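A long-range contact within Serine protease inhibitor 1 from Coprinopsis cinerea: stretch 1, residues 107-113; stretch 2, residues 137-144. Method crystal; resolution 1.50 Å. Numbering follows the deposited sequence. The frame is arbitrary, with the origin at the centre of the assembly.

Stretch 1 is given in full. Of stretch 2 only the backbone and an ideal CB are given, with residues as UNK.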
# COMPACT_ATOMS: atom_id res chain seq x y z
N GLY A 107 -3.68 0.56 8.92
CA GLY A 107 -3.77 0.32 7.49
C GLY A 107 -3.14 1.44 6.66
O GLY A 107 -2.83 2.52 7.19
N TRP A 108 -3.03 1.22 5.35
CA TRP A 108 -2.41 2.20 4.47
C TRP A 108 -3.33 3.42 4.39
O TRP A 108 -4.55 3.27 4.12
CB TRP A 108 -2.20 1.64 3.08
CG TRP A 108 -1.19 0.53 2.91
CD1 TRP A 108 -0.55 -0.20 3.90
CD2 TRP A 108 -0.76 0.03 1.68
NE1 TRP A 108 0.29 -1.11 3.32
CE2 TRP A 108 0.15 -1.03 1.95
CE3 TRP A 108 -1.09 0.33 0.33
CZ2 TRP A 108 0.74 -1.78 0.92
CZ3 TRP A 108 -0.47 -0.41 -0.71
CH2 TRP A 108 0.46 -1.44 -0.39
N VAL A 109 -2.72 4.60 4.43
CA VAL A 109 -3.46 5.86 4.30
C VAL A 109 -2.65 6.87 3.46
O VAL A 109 -1.45 7.12 3.71
CB VAL A 109 -3.76 6.52 5.68
CG1 VAL A 109 -4.47 7.86 5.51
CG2 VAL A 109 -4.62 5.58 6.53
N VAL A 110 -3.26 7.39 2.39
CA VAL A 110 -2.65 8.52 1.64
C VAL A 110 -3.48 9.75 2.03
O VAL A 110 -4.69 9.80 1.75
CB VAL A 110 -2.76 8.26 0.12
CG1 VAL A 110 -2.36 9.56 -0.69
CG2 VAL A 110 -1.85 7.14 -0.25
N PRO A 111 -2.87 10.73 2.74
CA PRO A 111 -3.68 11.91 3.11
C PRO A 111 -4.28 12.61 1.90
O PRO A 111 -3.70 12.64 0.80
CB PRO A 111 -2.67 12.84 3.80
CG PRO A 111 -1.52 11.96 4.22
CD PRO A 111 -1.46 10.83 3.21
N ALA A 112 -5.42 13.28 2.13
CA ALA A 112 -6.15 13.86 0.99
C ALA A 112 -5.37 14.94 0.32
O ALA A 112 -5.49 15.16 -0.91
CB ALA A 112 -7.53 14.32 1.41
N ASP A 113 -4.52 15.60 1.10
CA ASP A 113 -3.67 16.68 0.57
C ASP A 113 -2.26 16.19 0.16
O ASP A 113 -1.31 17.01 0.08
CB ASP A 113 -3.61 17.85 1.58
CG ASP A 113 -2.79 17.52 2.81
OD1 ASP A 113 -2.31 18.47 3.47
OD2 ASP A 113 -2.72 16.34 3.16
N UNK A 137 -11.50 8.10 0.61
CA UNK A 137 -10.60 7.72 -0.46
C UNK A 137 -9.15 7.56 -0.01
O UNK A 137 -8.35 6.84 -0.69
CB UNK A 137 -10.68 8.76 -1.58
N UNK A 138 -8.81 8.27 1.08
CA UNK A 138 -7.48 8.21 1.68
C UNK A 138 -7.08 6.78 2.08
O UNK A 138 -5.89 6.49 2.26
CB UNK A 138 -7.43 9.12 2.91
N UNK A 139 -8.04 5.87 2.19
CA UNK A 139 -7.78 4.52 2.70
C UNK A 139 -8.06 3.45 1.66
O UNK A 139 -7.95 2.27 1.95
CB UNK A 139 -8.63 4.25 3.95
N UNK A 140 -8.33 3.88 0.42
CA UNK A 140 -8.70 2.97 -0.68
C UNK A 140 -7.65 2.96 -1.80
O UNK A 140 -7.12 4.02 -2.18
CB UNK A 140 -10.06 3.37 -1.26
N UNK A 141 -7.34 1.76 -2.27
CA UNK A 141 -6.35 1.57 -3.32
C UNK A 141 -6.94 0.69 -4.41
O UNK A 141 -7.56 -0.31 -4.12
CB UNK A 141 -5.07 0.96 -2.76
N UNK A 142 -6.62 1.00 -5.66
CA UNK A 142 -6.99 0.14 -6.78
C UNK A 142 -5.85 -0.78 -7.15
O UNK A 142 -4.72 -0.28 -7.42
CB UNK A 142 -7.40 0.98 -7.99
N UNK A 143 -6.04 -2.08 -7.02
CA UNK A 143 -5.01 -3.08 -7.38
C UNK A 143 -5.45 -3.67 -8.72
O UNK A 143 -6.50 -4.33 -8.78
CB UNK A 143 -4.85 -4.16 -6.31
N UNK A 144 -4.70 -3.37 -9.78
CA UNK A 144 -5.06 -3.82 -11.13
C UNK A 144 -4.05 -4.85 -11.61
O UNK A 144 -2.84 -4.57 -11.72
CB UNK A 144 -5.13 -2.64 -12.10

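At position 137 the backbone angles (-61/-25) begin a 3-10 turn, and the ideal CB has nothing of stretch 1 within 5.5 Å. Stretch 1 therefore sets no demand here, and many side chains would serve; the deposited residue is Ala137, whose carbonyl oxygen accepts a hydrogen bond from the backbone nitrogen of position 140 (N to O, 3.2 Å).

Position 138 is the polar anchor of the contact. Its carbonyl oxygen receives a hydrogen bond from Val110 N (Val110 N to O of 138, 2.8 Å, 156° at the hydrogen) and also a CA-H...O contact from Val109 (Val109 CA to O of 138, 3.2 Å), and any residue could supply this. The CB points sideways and lies tight against Val110 O, its ideal place being 3.0 Å from that atom, with Val109 CG1 at 4.1 Å. Ala or Ser would fit but leave the surface by Ala112 uncovered; Thr or Val could add a methyl there. The residue is Thr138, with chi1 p. Its CG2 packs 3.6 Å from Ala112 N and 4.0 Å from Ala112 CB.

Position 139 has its CB sideways, 4.2 Å from Trp108 O and 4.9 Å from Val109 CG2. Stretch 1 offers a methyl but no charge, so an extended chain with an aliphatic stem, such as Glu, Gln, Lys or Met, would fit. Glu139 lays its CG 4.1 Å from Val109 CG2, while its OE2 is hydrogen-bonded elsewhere in the structure. A water lies between the backbones, its O within hydrogen-bonding distance of Trp108 O (2.9 Å) and Glu139 O (2.8 Å).

At position 140 the CB points away from stretch 1, which leaves the choice open; Leu140 makes no contact across the interface.

Position 141 directs its CB toward stretch 1, with Trp108 CE3 5.1 Å from the ideal CB and Val110 CG2 farther along. This apolar setting favours a large hydrophobic side chain: Leu, Met or Phe. Phe141, chi1 m, presents a ring face to the edge of the Trp108 six-membered ring (centroids 5.4 Å apart, planes at 84°). Its CE1 lies 3.6 Å from Trp108 CB, and at the ring edge CE2 meets Val110 CG2 at 3.8 Å.

Position 143 points its CB sideways with nothing near, and only a long side chain could touch the Trp108 ring. Phe143 does so: its CZ comes within 4.3 Å of Trp108 CZ3.

Positions 142 and 144 are out of reach and unrestricted by stretch 1; they carry Thr142 and Thr144.

Stretch 2 137-144: ATELFTFT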
# COMPACT_ATOMS: atom_id res chain seq x y z
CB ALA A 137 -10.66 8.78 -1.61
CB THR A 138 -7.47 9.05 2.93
OG1 THR A 138 -8.52 8.54 3.76
CG2 THR A 138 -7.72 10.53 2.56
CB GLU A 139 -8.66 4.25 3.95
CG GLU A 139 -8.41 5.32 5.03
CD GLU A 139 -9.27 5.14 6.25
OE1 GLU A 139 -10.35 4.50 6.09
OE2 GLU A 139 -8.95 5.71 7.30
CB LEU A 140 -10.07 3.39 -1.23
CG LEU A 140 -11.20 3.29 -0.16
CD1 LEU A 140 -12.42 3.87 -0.86
CD2 LEU A 140 -11.46 1.83 0.27
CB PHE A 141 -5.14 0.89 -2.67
CG PHE A 141 -4.52 1.75 -1.65
CD1 PHE A 141 -5.05 1.81 -0.36
CD2 PHE A 141 -3.59 2.73 -2.00
CE1 PHE A 141 -4.57 2.73 0.60
CE2 PHE A 141 -3.09 3.59 -1.05
CZ PHE A 141 -3.61 3.65 0.22
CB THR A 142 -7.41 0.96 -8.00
OG1 THR A 142 -8.47 1.85 -7.63
CG2 THR A 142 -7.95 0.07 -9.14
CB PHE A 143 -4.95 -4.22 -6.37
CG PHE A 143 -4.14 -3.93 -5.14
CD1 PHE A 143 -4.54 -2.96 -4.21
CD2 PHE A 143 -2.99 -4.65 -4.89
CE1 PHE A 143 -3.81 -2.73 -3.02
CE2 PHE A 143 -2.25 -4.44 -3.73
CZ PHE A 143 -2.64 -3.46 -2.80
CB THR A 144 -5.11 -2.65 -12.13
OG1 THR A 144 -6.03 -1.65 -11.66
CG2 THR A 144 -5.63 -3.15 -13.45
O HOH W 1 -6.07 0.85 3.46
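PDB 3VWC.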